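X-PRO dipeptidase (Streptococcus pyogenes M1 GAS, PDB 3O5V) probably cleaves Xaa-Pro dipeptides as a manganese-dependent M24B-family peptidase, this chain being the enzyme's N-terminal creatinase/prolidase domain. Local coordinates at residues Asp6-Tyr11 with Ala20-Pro25; Asn81-Ile86 with Gln114-Gly119; Tyr99-His104 with Pro126-Met131; Asn108-Leu113 with Gly119-Leu124. All blocks are in the same frame, centred on the assembly; numbering follows the deposited sequence.

Contact 1 of 4, residues Asp6-Tyr11 with Ala20-Pro25; sequences DQIRLY and AIFSDP
Between 6-11 and 20-25, I8 makes the contacts from the helix, to A20 and F22, and both of its branches take part. Its CD1 reaches the far end of the F22 ring, lying 3.6 Å from F22 CZ at an oblique approach, with I8 CG1 behind it at 4.0 Å from the same F22 CZ. The other branch, I8 CG2, stands anti to the backbone N and rests against the methyl of A20, 4.1 Å from A20 CB. F22 comes at I8 from the opposite direction, its CZ and CE2 facing the isoleucine. All three residues are buried and the contact is wholly apolar. Further out, L31 touches both I8 and F22 from helix 25-32, V47 does so from strand 44-48, and Y127 adds to the cover of I8. Along the helix, beside the contact, R9 NH2 forms a salt bridge to D6 OD1 at 2.7 Å, with D6 OD1 in the guanidinium plane. This is helix-on-sheet packing within the creatinase/prolidase N-terminal domain, between the first helix and the strand that follows it.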
loop_
_atom_site.group_PDB
_atom_site.type_symbol
_atom_site.label_atom_id
_atom_site.label_comp_id
_atom_site.label_asym_id
_atom_site.label_seq_id
_atom_site.Cartn_x
_atom_site.Cartn_y
_atom_site.Cartn_z
ATOM N N ASP A 6 13.064 4.358 0.758
ATOM C CA ASP A 6 13.781 5.482 0.115
ATOM C C ASP A 6 14.022 5.168 -1.385
ATOM O O ASP A 6 13.960 6.058 -2.229
ATOM C CB ASP A 6 15.130 5.754 0.788
ATOM C CG ASP A 6 15.018 6.574 2.075
ATOM O OD1 ASP A 6 13.968 7.203 2.330
ATOM O OD2 ASP A 6 16.012 6.600 2.831
ATOM N N GLN A 7 14.319 3.905 -1.691
ATOM C CA GLN A 7 14.537 3.476 -3.086
ATOM C C GLN A 7 13.232 3.538 -3.897
ATOM O O GLN A 7 13.242 3.931 -5.073
ATOM C CB GLN A 7 15.135 2.064 -3.146
ATOM C CG GLN A 7 16.607 1.957 -2.689
ATOM C CD GLN A 7 17.552 2.888 -3.473
ATOM O OE1 GLN A 7 17.424 3.058 -4.687
ATOM N NE2 GLN A 7 18.485 3.502 -2.766
ATOM N N ILE A 8 12.117 3.144 -3.277
ATOM C CA ILE A 8 10.804 3.228 -3.948
ATOM C C ILE A 8 10.442 4.677 -4.229
ATOM O O ILE A 8 10.015 5.009 -5.338
ATOM C CB ILE A 8 9.681 2.523 -3.156
ATOM C CG1 ILE A 8 9.920 1.016 -3.195
ATOM C CG2 ILE A 8 8.288 2.852 -3.740
ATOM C CD1 ILE A 8 9.404 0.320 -1.989
ATOM N N ARG A 9 10.632 5.547 -3.238
ATOM C CA ARG A 9 10.349 6.957 -3.427
ATOM C C ARG A 9 11.194 7.588 -4.550
ATOM O O ARG A 9 10.671 8.398 -5.322
ATOM C CB ARG A 9 10.431 7.736 -2.106
ATOM C CG ARG A 9 9.280 7.376 -1.121
ATOM C CD ARG A 9 9.323 8.221 0.145
ATOM N NE ARG A 9 10.414 7.794 1.029
ATOM C CZ ARG A 9 10.278 6.970 2.067
ATOM N NH1 ARG A 9 9.081 6.477 2.403
ATOM N NH2 ARG A 9 11.355 6.645 2.786
ATOM N N LEU A 10 12.461 7.181 -4.681
ATOM C CA LEU A 10 13.295 7.653 -5.791
ATOM C C LEU A 10 12.694 7.187 -7.120
ATOM O O LEU A 10 12.563 7.973 -8.073
ATOM C CB LEU A 10 14.722 7.123 -5.647
ATOM C CG LEU A 10 15.900 7.971 -6.154
ATOM C CD1 LEU A 10 17.116 7.094 -6.448
ATOM C CD2 LEU A 10 15.567 8.886 -7.324
ATOM N N TYR A 11 12.333 5.908 -7.173
ATOM C CA TYR A 11 11.729 5.314 -8.375
ATOM C C TYR A 11 10.494 6.077 -8.836
ATOM O O TYR A 11 10.380 6.427 -10.020
ATOM C CB TYR A 11 11.366 3.853 -8.117
ATOM C CG TYR A 11 10.754 3.163 -9.322
ATOM C CD1 TYR A 11 11.524 2.863 -10.447
ATOM C CD2 TYR A 11 9.403 2.813 -9.331
ATOM C CE1 TYR A 11 10.971 2.211 -11.546
ATOM C CE2 TYR A 11 8.840 2.165 -10.427
ATOM C CZ TYR A 11 9.626 1.878 -11.531
ATOM O OH TYR A 11 9.071 1.244 -12.616
ATOM N N ALA A 20 2.935 4.515 -4.748
ATOM C CA ALA A 20 2.993 3.077 -5.023
ATOM C C ALA A 20 2.094 2.373 -4.015
ATOM O O ALA A 20 2.106 2.717 -2.822
ATOM C CB ALA A 20 4.422 2.551 -4.918
ATOM N N ILE A 21 1.310 1.406 -4.487
ATOM C CA ILE A 21 0.434 0.634 -3.607
ATOM C C ILE A 21 0.832 -0.822 -3.651
ATOM O O ILE A 21 0.644 -1.494 -4.673
ATOM C CB ILE A 21 -1.088 0.775 -3.974
ATOM C CG1 ILE A 21 -1.488 2.249 -4.102
ATOM C CG2 ILE A 21 -1.954 0.017 -2.970
ATOM C CD1 ILE A 21 -2.985 2.477 -4.394
ATOM N N PHE A 22 1.411 -1.318 -2.562
ATOM C CA PHE A 22 1.777 -2.732 -2.520
ATOM C C PHE A 22 0.655 -3.561 -1.909
ATOM O O PHE A 22 -0.015 -3.091 -0.990
ATOM C CB PHE A 22 3.100 -2.918 -1.775
ATOM C CG PHE A 22 4.252 -2.198 -2.424
ATOM C CD1 PHE A 22 5.013 -2.820 -3.414
ATOM C CD2 PHE A 22 4.557 -0.884 -2.067
ATOM C CE1 PHE A 22 6.086 -2.145 -4.027
ATOM C CE2 PHE A 22 5.624 -0.199 -2.665
ATOM C CZ PHE A 22 6.383 -0.835 -3.657
ATOM N N SER A 23 0.422 -4.765 -2.445
ATOM C CA SER A 23 -0.646 -5.642 -1.929
ATOM C C SER A 23 -0.170 -7.060 -1.585
ATOM O O SER A 23 -0.832 -7.767 -0.813
ATOM C CB SER A 23 -1.833 -5.705 -2.903
ATOM O OG SER A 23 -1.376 -6.111 -4.185
ATOM N N ASP A 24 0.953 -7.491 -2.176
ATOM C CA ASP A 24 1.405 -8.868 -2.043
ATOM C C ASP A 24 2.057 -8.979 -0.672
ATOM O O ASP A 24 3.013 -8.231 -0.394
ATOM C CB ASP A 24 2.421 -9.186 -3.164
ATOM C CG ASP A 24 2.834 -10.666 -3.219
ATOM O OD1 ASP A 24 2.882 -11.363 -2.180
ATOM O OD2 ASP A 24 3.140 -11.125 -4.337
ATOM N N PRO A 25 1.555 -9.891 0.193
ATOM C CA PRO A 25 2.187 -10.068 1.516
ATOM C C PRO A 25 3.702 -10.312 1.448
ATOM O O PRO A 25 4.450 -9.879 2.346
ATOM C CB PRO A 25 1.493 -11.314 2.059
ATOM C CG PRO A 25 0.121 -11.265 1.446
ATOM C CD PRO A 25 0.351 -10.732 0.049
#

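Contact 2 of 4, residues Asn81-Ile86 with Gln114-Gly119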
loop_
_atom_site.group_PDB
_atom_site.type_symbol
_atom_site.label_atom_id
_atom_site.label_comp_id
_atom_site.label_asym_id
_atom_site.label_seq_id
_atom_site.Cartn_x
_atom_site.Cartn_y
_atom_site.Cartn_z
ATOM N N ASN A 81 -16.573 -0.657 6.140
ATOM C CA ASN A 81 -16.285 -0.839 4.726
ATOM C C ASN A 81 -14.805 -0.473 4.526
ATOM O O ASN A 81 -14.422 0.660 4.813
ATOM C CB ASN A 81 -17.181 0.082 3.896
ATOM C CG ASN A 81 -16.877 0.013 2.405
ATOM O OD1 ASN A 81 -15.759 0.292 1.971
ATOM N ND2 ASN A 81 -17.879 -0.338 1.614
ATOM N N PRO A 82 -13.971 -1.422 4.045
ATOM C CA PRO A 82 -12.527 -1.099 4.011
ATOM C C PRO A 82 -12.184 0.068 3.077
ATOM O O PRO A 82 -11.253 0.826 3.357
ATOM C CB PRO A 82 -11.875 -2.404 3.526
ATOM C CG PRO A 82 -12.969 -3.080 2.709
ATOM C CD PRO A 82 -14.260 -2.738 3.435
ATOM N N TRP A 83 -12.933 0.215 1.981
ATOM C CA TRP A 83 -12.650 1.254 0.999
ATOM C C TRP A 83 -12.941 2.647 1.562
ATOM O O TRP A 83 -12.153 3.579 1.370
ATOM C CB TRP A 83 -13.417 0.986 -0.308
ATOM C CG TRP A 83 -13.234 -0.437 -0.752
ATOM C CD1 TRP A 83 -14.167 -1.433 -0.723
ATOM C CD2 TRP A 83 -12.022 -1.031 -1.232
ATOM N NE1 TRP A 83 -13.618 -2.611 -1.173
ATOM C CE2 TRP A 83 -12.300 -2.393 -1.490
ATOM C CE3 TRP A 83 -10.727 -0.545 -1.465
ATOM C CZ2 TRP A 83 -11.331 -3.279 -1.983
ATOM C CZ3 TRP A 83 -9.752 -1.430 -1.956
ATOM C CH2 TRP A 83 -10.068 -2.778 -2.209
ATOM N N GLU A 84 -14.056 2.767 2.284
ATOM C CA GLU A 84 -14.395 4.010 2.985
ATOM C C GLU A 84 -13.358 4.325 4.045
ATOM O O GLU A 84 -12.974 5.478 4.214
ATOM C CB GLU A 84 -15.786 3.912 3.624
ATOM C CG GLU A 84 -16.880 3.640 2.599
ATOM C CD GLU A 84 -18.303 3.668 3.161
ATOM O OE1 GLU A 84 -18.492 3.590 4.400
ATOM O OE2 GLU A 84 -19.245 3.763 2.336
ATOM N N LYS A 85 -12.896 3.295 4.752
ATOM C CA LYS A 85 -11.891 3.490 5.792
ATOM C C LYS A 85 -10.556 4.001 5.227
ATOM O O LYS A 85 -9.954 4.920 5.772
ATOM C CB LYS A 85 -11.696 2.203 6.604
ATOM C CG LYS A 85 -10.786 2.356 7.827
ATOM C CD LYS A 85 -11.406 3.204 8.943
ATOM C CE LYS A 85 -10.623 3.036 10.240
ATOM N NZ LYS A 85 -11.197 3.828 11.360
ATOM N N ILE A 86 -10.096 3.417 4.126
ATOM C CA ILE A 86 -8.863 3.894 3.484
ATOM C C ILE A 86 -8.982 5.382 3.130
ATOM O O ILE A 86 -8.075 6.179 3.403
ATOM C CB ILE A 86 -8.535 3.088 2.214
ATOM C CG1 ILE A 86 -8.161 1.651 2.591
ATOM C CG2 ILE A 86 -7.411 3.782 1.416
ATOM C CD1 ILE A 86 -8.313 0.614 1.441
ATOM N N GLN A 114 -9.848 1.959 -7.268
ATOM C CA GLN A 114 -10.320 2.956 -8.236
ATOM C C GLN A 114 -11.565 3.735 -7.787
ATOM O O GLN A 114 -11.867 4.787 -8.365
ATOM C CB GLN A 114 -10.544 2.322 -9.620
ATOM C CG GLN A 114 -9.243 2.019 -10.378
ATOM C CD GLN A 114 -9.472 1.503 -11.800
ATOM O OE1 GLN A 114 -10.319 0.652 -12.039
ATOM N NE2 GLN A 114 -8.691 2.013 -12.742
ATOM N N THR A 115 -12.271 3.249 -6.762
ATOM C CA THR A 115 -13.343 4.036 -6.155
ATOM C C THR A 115 -12.775 5.124 -5.243
ATOM O O THR A 115 -13.499 6.041 -4.859
ATOM C CB THR A 115 -14.362 3.190 -5.355
ATOM O OG1 THR A 115 -13.760 2.696 -4.136
ATOM C CG2 THR A 115 -14.919 2.047 -6.199
ATOM N N ILE A 116 -11.486 5.010 -4.910
ATOM C CA ILE A 116 -10.780 5.956 -4.030
ATOM C C ILE A 116 -9.834 6.849 -4.818
ATOM O O ILE A 116 -9.773 8.058 -4.575
ATOM C CB ILE A 116 -9.950 5.202 -2.937
ATOM C CG1 ILE A 116 -10.858 4.380 -2.037
ATOM C CG2 ILE A 116 -9.096 6.172 -2.099
ATOM C CD1 ILE A 116 -10.121 3.328 -1.246
ATOM N N PHE A 117 -9.072 6.248 -5.731
ATOM C CA PHE A 117 -8.064 6.959 -6.500
ATOM C C PHE A 117 -8.527 7.075 -7.945
ATOM O O PHE A 117 -8.810 6.067 -8.607
ATOM C CB PHE A 117 -6.720 6.217 -6.462
ATOM C CG PHE A 117 -6.154 6.043 -5.078
ATOM C CD1 PHE A 117 -5.328 7.020 -4.523
ATOM C CD2 PHE A 117 -6.444 4.897 -4.332
ATOM C CE1 PHE A 117 -4.796 6.865 -3.241
ATOM C CE2 PHE A 117 -5.925 4.730 -3.038
ATOM C CZ PHE A 117 -5.099 5.719 -2.496
ATOM N N SER A 118 -8.587 8.301 -8.440
ATOM C CA SER A 118 -9.044 8.516 -9.798
ATOM C C SER A 118 -7.872 8.583 -10.771
ATOM O O SER A 118 -8.078 8.658 -11.979
ATOM C CB SER A 118 -9.939 9.765 -9.877
ATOM O OG SER A 118 -9.202 10.911 -9.507
ATOM N N GLY A 119 -6.646 8.501 -10.248
ATOM C CA GLY A 119 -5.442 8.550 -11.081
ATOM C C GLY A 119 -5.203 7.358 -11.994
ATOM O O GLY A 119 -5.933 6.362 -11.949
#
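The CD1 methyl of I116 is the focus of this contact, set between W83 and I86 on one side of helix 82-89. It lies at the edge of the W83 indole, near the ring plane, 3.9 Å from W83 CE3. The same methyl is 3.8 Å from I86 CB and equally close to I86 CG2, and it comes within 3.3 Å of the backbone oxygen W83 O, so the end of I116 is pressed onto the helix backbone as well as its side chains. The I116 side chain crosses those of W83 and I86 at about a right angle. Its CG1 branch, anti to the carbonyl carbon (chi1 -62°), carries CD1 to the helix, while CG2 lies over one face of the F117 ring, displaced toward its rim.

Toward solvent the fit is looser. T115 adds a marginal approach, its OG1 4.2 Å from W83 CB, and that hydroxyl is hydrogen-bonded to G112 O. At the exposed start of the helix N81 is the N-cap: its OD1 accepts from E84 N at 3.0 Å, with the donor above the carbonyl plane, and more weakly from W83 N.

The contact thus joins the first turns of helix 82-89 to the loop between helix 107-114 and strand 120-123. On the sheet side, I86 and F117 both touch F46 of strand 44-48, and F117 continues to L19 and I21 of strand 19-22.

Contact 3 of 4, residues Tyr99-His104 with Pro126-Met131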
loop_
_atom_site.group_PDB
_atom_site.type_symbol
_atom_site.label_atom_id
_atom_site.label_comp_id
_atom_site.label_asym_id
_atom_site.label_seq_id
_atom_site.Cartn_x
_atom_site.Cartn_y
_atom_site.Cartn_z
ATOM N N TYR A 99 1.430 3.519 -9.058
ATOM C CA TYR A 99 1.962 2.199 -9.349
ATOM C C TYR A 99 1.360 1.133 -8.426
ATOM O O TYR A 99 1.212 1.372 -7.230
ATOM C CB TYR A 99 3.481 2.220 -9.242
ATOM C CG TYR A 99 4.136 2.712 -10.512
ATOM C CD1 TYR A 99 4.717 1.810 -11.403
ATOM C CD2 TYR A 99 4.155 4.069 -10.833
ATOM C CE1 TYR A 99 5.311 2.243 -12.577
ATOM C CE2 TYR A 99 4.749 4.520 -12.020
ATOM C CZ TYR A 99 5.321 3.598 -12.880
ATOM O OH TYR A 99 5.907 4.021 -14.050
ATOM N N ALA A 100 1.004 -0.028 -8.982
ATOM C CA ALA A 100 0.505 -1.154 -8.176
ATOM C C ALA A 100 0.986 -2.497 -8.733
ATOM O O ALA A 100 1.448 -2.562 -9.868
ATOM C CB ALA A 100 -1.038 -1.114 -8.065
ATOM N N GLU A 101 0.900 -3.556 -7.927
ATOM C CA GLU A 101 1.445 -4.868 -8.300
ATOM C C GLU A 101 0.412 -5.671 -9.075
ATOM O O GLU A 101 -0.375 -6.430 -8.482
ATOM C CB GLU A 101 1.872 -5.672 -7.060
ATOM C CG GLU A 101 2.929 -5.008 -6.228
ATOM C CD GLU A 101 3.337 -5.873 -5.055
ATOM O OE1 GLU A 101 2.708 -5.763 -3.977
ATOM O OE2 GLU A 101 4.283 -6.672 -5.218
ATOM N N PHE A 102 0.440 -5.523 -10.399
ATOM C CA PHE A 102 -0.563 -6.148 -11.275
ATOM C C PHE A 102 -0.500 -7.684 -11.246
ATOM O O PHE A 102 -1.504 -8.343 -11.553
ATOM C CB PHE A 102 -0.422 -5.642 -12.719
ATOM C CG PHE A 102 -0.956 -4.237 -12.967
ATOM C CD1 PHE A 102 -1.431 -3.423 -11.931
ATOM C CD2 PHE A 102 -0.959 -3.723 -14.272
ATOM C CE1 PHE A 102 -1.917 -2.131 -12.197
ATOM C CE2 PHE A 102 -1.430 -2.443 -14.549
ATOM C CZ PHE A 102 -1.912 -1.641 -13.508
ATOM N N ASP A 103 0.650 -8.254 -10.865
ATOM C CA ASP A 103 0.752 -9.722 -10.714
ATOM C C ASP A 103 0.120 -10.313 -9.456
ATOM O O ASP A 103 0.014 -11.537 -9.332
ATOM C CB ASP A 103 2.192 -10.224 -10.822
ATOM C CG ASP A 103 2.555 -10.637 -12.233
ATOM O OD1 ASP A 103 1.655 -11.054 -12.999
ATOM O OD2 ASP A 103 3.747 -10.534 -12.571
ATOM N N HIS A 104 -0.281 -9.456 -8.520
ATOM C CA HIS A 104 -0.882 -9.936 -7.283
ATOM C C HIS A 104 -2.301 -9.395 -7.068
ATOM O O HIS A 104 -3.205 -10.116 -6.653
ATOM C CB HIS A 104 0.003 -9.610 -6.069
ATOM C CG HIS A 104 -0.702 -9.837 -4.776
ATOM N ND1 HIS A 104 -0.706 -11.059 -4.132
ATOM C CD2 HIS A 104 -1.516 -9.029 -4.061
ATOM C CE1 HIS A 104 -1.457 -10.975 -3.048
ATOM N NE2 HIS A 104 -1.954 -9.752 -2.979
ATOM N N PRO A 126 7.634 -4.939 -12.660
ATOM C CA PRO A 126 9.021 -4.797 -13.122
ATOM C C PRO A 126 9.963 -4.251 -12.042
ATOM O O PRO A 126 11.070 -4.762 -11.893
ATOM C CB PRO A 126 8.907 -3.804 -14.288
ATOM C CG PRO A 126 7.539 -4.048 -14.836
ATOM C CD PRO A 126 6.688 -4.308 -13.608
ATOM N N TYR A 127 9.532 -3.238 -11.294
ATOM C CA TYR A 127 10.359 -2.742 -10.194
ATOM C C TYR A 127 10.577 -3.832 -9.137
ATOM O O TYR A 127 11.710 -4.079 -8.713
ATOM C CB TYR A 127 9.774 -1.476 -9.546
ATOM C CG TYR A 127 10.622 -0.999 -8.385
ATOM C CD1 TYR A 127 11.696 -0.130 -8.596
ATOM C CD2 TYR A 127 10.378 -1.450 -7.080
ATOM C CE1 TYR A 127 12.501 0.300 -7.538
ATOM C CE2 TYR A 127 11.178 -1.031 -6.011
ATOM C CZ TYR A 127 12.238 -0.157 -6.253
ATOM O OH TYR A 127 13.026 0.270 -5.214
ATOM N N VAL A 128 9.489 -4.476 -8.717
ATOM C CA VAL A 128 9.543 -5.526 -7.696
ATOM C C VAL A 128 10.482 -6.668 -8.096
ATOM O O VAL A 128 11.378 -7.028 -7.338
ATOM C CB VAL A 128 8.126 -6.031 -7.343
ATOM C CG1 VAL A 128 8.163 -7.337 -6.534
ATOM C CG2 VAL A 128 7.376 -4.936 -6.584
ATOM N N GLN A 129 10.298 -7.207 -9.297
ATOM C CA GLN A 129 11.162 -8.277 -9.796
ATOM C C GLN A 129 12.660 -7.889 -9.822
ATOM O O GLN A 129 13.526 -8.739 -9.607
ATOM C CB GLN A 129 10.678 -8.762 -11.171
ATOM C CG GLN A 129 9.433 -9.655 -11.118
ATOM C CD GLN A 129 8.699 -9.747 -12.458
ATOM O OE1 GLN A 129 7.787 -10.564 -12.629
ATOM N NE2 GLN A 129 9.086 -8.903 -13.409
ATOM N N GLY A 130 12.951 -6.606 -10.044
ATOM C CA GLY A 130 14.329 -6.117 -10.132
ATOM C C GLY A 130 15.053 -5.719 -8.848
ATOM O O GLY A 130 16.186 -5.243 -8.917
HETATM N N MSE A 131 14.416 -5.903 -7.686
HETATM C CA MSE A 131 15.002 -5.494 -6.394
HETATM C C MSE A 131 16.178 -6.371 -5.970
HETATM O O MSE A 131 16.038 -7.592 -5.839
HETATM C CB MSE A 131 13.946 -5.494 -5.283
HETATM C CG MSE A 131 12.789 -4.529 -5.512
HETATM SE SE MSE A 131 11.452 -4.524 -4.055
HETATM C CE MSE A 131 10.987 -6.435 -4.020
#
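The chain leaves strand 97-100 and turns at E101-H104, where H104 N bonds to E101 O at 3.0 Å, while the facing segment is the last helical turn, 126-129, and the CA atoms of E101 and V128 come within 8.1 Å of each other. From there E101 sends an extended side chain (chi2 -178°) that crosses the V128 side chain at about a right angle. OE2 of E101 lies 3.8 Å from V128 CG2 and 4.2 Å from V128 CG1, so both methyls border one carboxylate oxygen. The contact is one of van der Waals cover, since the polar partners of the buried carboxylate lie elsewhere: OE2 is hydrogen-bonded to the T27 hydroxyl, and OE1 takes the backbone NH groups of S23 and D24. On the exposed side, D103 OD2 and Q129 OE1 are 4.0 Å apart with no bond between them; the carboxylate and amide planes are 50° apart. V128 also touches T27, so the valine and the glutamate meet the same residue of helix 25-32. The arrangement is a buried acid at the end of a sheet strand, pinning the neighbouring strand's exit loop in the creatinase/prolidase N-terminal domain, with helix 125-129, the last of this chain, packed against it.

Contact 4 of 4, residues Asn108-Leu113 with Gly119-Leu124; sequences NKFHGL and GQFNNL
F110 stands with its CG anti to the backbone N (chi1 180°), which swings its ring from helix 107-114 toward strand 120-123, while F121 has its CG anti to the carbonyl carbon (chi1 -77°) and points back at the helix. The two side chains run past each other in opposite directions and meet as a T-shaped pair, the edge of F110 against the face of F121. Their centroids are 5.4 Å apart and the planes stand at 85°.

One atom of F110 does the touching. CE1 lies 3.7 Å from F121 CG, and it is 3.8 Å from both F121 CB and F121 CD1, so the F110 edge is directed at the root of the F121 ring, near CG and CB, rather than at its centre. F121 CB itself lies in the plane of the F110 ring, at its edge. The far end of F121 is met by L113, with L113 CB 4.2 Å from F121 CZ. F121 thus spans one helical turn, from F110 to L113. F121 and L113 are buried, whereas F110 is partly exposed, and the interface is entirely apolar.

The helix and strand belong to the beta-alpha-beta unit of strand 97-100, helix 107-114 and strand 120-123. F121 also touches I98 on the adjoining parallel strand and F102 in the loop after it, and L113 reaches across to I21 of strand 19-22.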
loop_
_atom_site.group_PDB
_atom_site.type_symbol
_atom_site.label_atom_id
_atom_site.label_comp_id
_atom_site.label_asym_id
_atom_site.label_seq_id
_atom_site.Cartn_x
_atom_site.Cartn_y
_atom_site.Cartn_z
ATOM N N ASN A 108 -11.134 -7.309 -8.351
ATOM C CA ASN A 108 -12.022 -6.689 -7.356
ATOM C C ASN A 108 -11.298 -5.642 -6.499
ATOM O O ASN A 108 -11.831 -4.552 -6.285
ATOM C CB ASN A 108 -12.722 -7.732 -6.475
ATOM C CG ASN A 108 -14.073 -8.180 -7.040
ATOM O OD1 ASN A 108 -14.662 -7.523 -7.908
ATOM N ND2 ASN A 108 -14.568 -9.304 -6.544
ATOM N N LYS A 109 -10.081 -5.966 -6.043
ATOM C CA LYS A 109 -9.261 -5.017 -5.269
ATOM C C LYS A 109 -8.876 -3.795 -6.108
ATOM O O LYS A 109 -8.911 -2.658 -5.613
ATOM C CB LYS A 109 -7.991 -5.685 -4.719
ATOM C CG LYS A 109 -8.218 -6.666 -3.598
ATOM C CD LYS A 109 -6.885 -7.167 -3.034
ATOM C CE LYS A 109 -7.114 -8.281 -2.028
ATOM N NZ LYS A 109 -5.814 -8.792 -1.531
ATOM N N PHE A 110 -8.505 -4.035 -7.369
ATOM C CA PHE A 110 -8.168 -2.990 -8.333
ATOM C C PHE A 110 -9.324 -2.016 -8.521
ATOM O O PHE A 110 -9.139 -0.795 -8.431
ATOM C CB PHE A 110 -7.772 -3.630 -9.671
ATOM C CG PHE A 110 -7.406 -2.654 -10.761
ATOM C CD1 PHE A 110 -6.456 -1.647 -10.552
ATOM C CD2 PHE A 110 -7.973 -2.784 -12.031
ATOM C CE1 PHE A 110 -6.108 -0.762 -11.585
ATOM C CE2 PHE A 110 -7.625 -1.912 -13.070
ATOM C CZ PHE A 110 -6.692 -0.892 -12.844
ATOM N N HIS A 111 -10.521 -2.558 -8.740
ATOM C CA HIS A 111 -11.728 -1.731 -8.827
ATOM C C HIS A 111 -12.064 -1.007 -7.512
ATOM O O HIS A 111 -12.441 0.165 -7.523
ATOM C CB HIS A 111 -12.911 -2.566 -9.329
ATOM C CG HIS A 111 -12.815 -2.932 -10.778
ATOM N ND1 HIS A 111 -13.561 -3.947 -11.339
ATOM C CD2 HIS A 111 -12.054 -2.426 -11.781
ATOM C CE1 HIS A 111 -13.278 -4.036 -12.627
ATOM N NE2 HIS A 111 -12.361 -3.132 -12.921
ATOM N N GLY A 112 -11.898 -1.694 -6.384
ATOM C CA GLY A 112 -12.011 -1.063 -5.069
ATOM C C GLY A 112 -11.124 0.167 -4.943
ATOM O O GLY A 112 -11.583 1.237 -4.527
ATOM N N LEU A 113 -9.854 0.029 -5.320
ATOM C CA LEU A 113 -8.908 1.130 -5.196
ATOM C C LEU A 113 -9.277 2.291 -6.111
ATOM O O LEU A 113 -9.051 3.452 -5.763
ATOM C CB LEU A 113 -7.484 0.669 -5.496
ATOM C CG LEU A 113 -6.818 -0.204 -4.421
ATOM C CD1 LEU A 113 -5.532 -0.727 -4.992
ATOM C CD2 LEU A 113 -6.534 0.555 -3.122
ATOM N N GLY A 119 -6.646 8.501 -10.248
ATOM C CA GLY A 119 -5.442 8.550 -11.081
ATOM C C GLY A 119 -5.203 7.358 -11.994
ATOM O O GLY A 119 -5.933 6.362 -11.949
ATOM N N GLN A 120 -4.170 7.468 -12.824
ATOM C CA GLN A 120 -3.763 6.414 -13.743
ATOM C C GLN A 120 -2.915 5.362 -13.037
ATOM O O GLN A 120 -1.908 5.703 -12.413
ATOM C CB GLN A 120 -2.924 7.026 -14.868
ATOM C CG GLN A 120 -2.941 6.238 -16.143
ATOM C CD GLN A 120 -4.318 6.260 -16.790
ATOM O OE1 GLN A 120 -4.767 5.262 -17.346
ATOM N NE2 GLN A 120 -5.007 7.404 -16.697
ATOM N N PHE A 121 -3.294 4.092 -13.177
ATOM C CA PHE A 121 -2.541 2.984 -12.581
ATOM C C PHE A 121 -1.546 2.363 -13.552
ATOM O O PHE A 121 -1.884 2.091 -14.716
ATOM C CB PHE A 121 -3.486 1.901 -12.051
ATOM C CG PHE A 121 -4.135 2.248 -10.742
ATOM C CD1 PHE A 121 -3.813 1.543 -9.584
ATOM C CD2 PHE A 121 -5.074 3.271 -10.664
ATOM C CE1 PHE A 121 -4.418 1.856 -8.369
ATOM C CE2 PHE A 121 -5.681 3.596 -9.452
ATOM C CZ PHE A 121 -5.343 2.887 -8.301
ATOM N N ASN A 122 -0.330 2.147 -13.052
ATOM C CA ASN A 122 0.765 1.529 -13.804
ATOM C C ASN A 122 1.295 0.307 -13.057
ATOM O O ASN A 122 1.146 0.211 -11.839
ATOM C CB ASN A 122 1.913 2.524 -14.013
ATOM C CG ASN A 122 1.541 3.674 -14.935
ATOM O OD1 ASN A 122 2.162 4.740 -14.897
ATOM N ND2 ASN A 122 0.531 3.461 -15.775
ATOM N N ASN A 123 1.921 -0.617 -13.788
ATOM C CA ASN A 123 2.434 -1.872 -13.221
ATOM C C ASN A 123 3.776 -1.737 -12.472
ATOM O O ASN A 123 4.775 -1.312 -13.044
ATOM C CB ASN A 123 2.555 -2.929 -14.332
ATOM C CG ASN A 123 2.782 -4.343 -13.803
ATOM O OD1 ASN A 123 3.082 -5.258 -14.578
ATOM N ND2 ASN A 123 2.629 -4.537 -12.509
ATOM N N LEU A 124 3.771 -2.128 -11.198
ATOM C CA LEU A 124 4.952 -2.117 -10.326
ATOM C C LEU A 124 5.806 -3.376 -10.402
ATOM O O LEU A 124 6.911 -3.417 -9.852
ATOM C CB LEU A 124 4.514 -2.014 -8.871
ATOM C CG LEU A 124 4.770 -0.777 -8.031
ATOM C CD1 LEU A 124 4.194 -1.019 -6.625
ATOM C CD2 LEU A 124 6.246 -0.372 -7.996
#

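In the fold
Contacts 1 and 4 are buried and apolar, each setting a helix on the mixed sheet, one through I8 against F22 and A20 and the other through a T-shaped phenylalanine pair. Contacts 2 and 3 are only partly buried and involve loops: contact 2 is apolar at its centre beside an N-capped helix start, while contact 3 sets a buried carboxylate against a valine. Contacts 1, 3 and 4 reach the neighbouring parallel strands 19-22, 97-100 and 120-123: I21 N probably bonds to Y99 O, and A100 pairs with N122 and L124. Contacts 2 and 4 share G119, and W83 of contact 2 also packs on helix 107-114. The centres of contacts 2 and 3 are about 21 Å apart, and they do not touch.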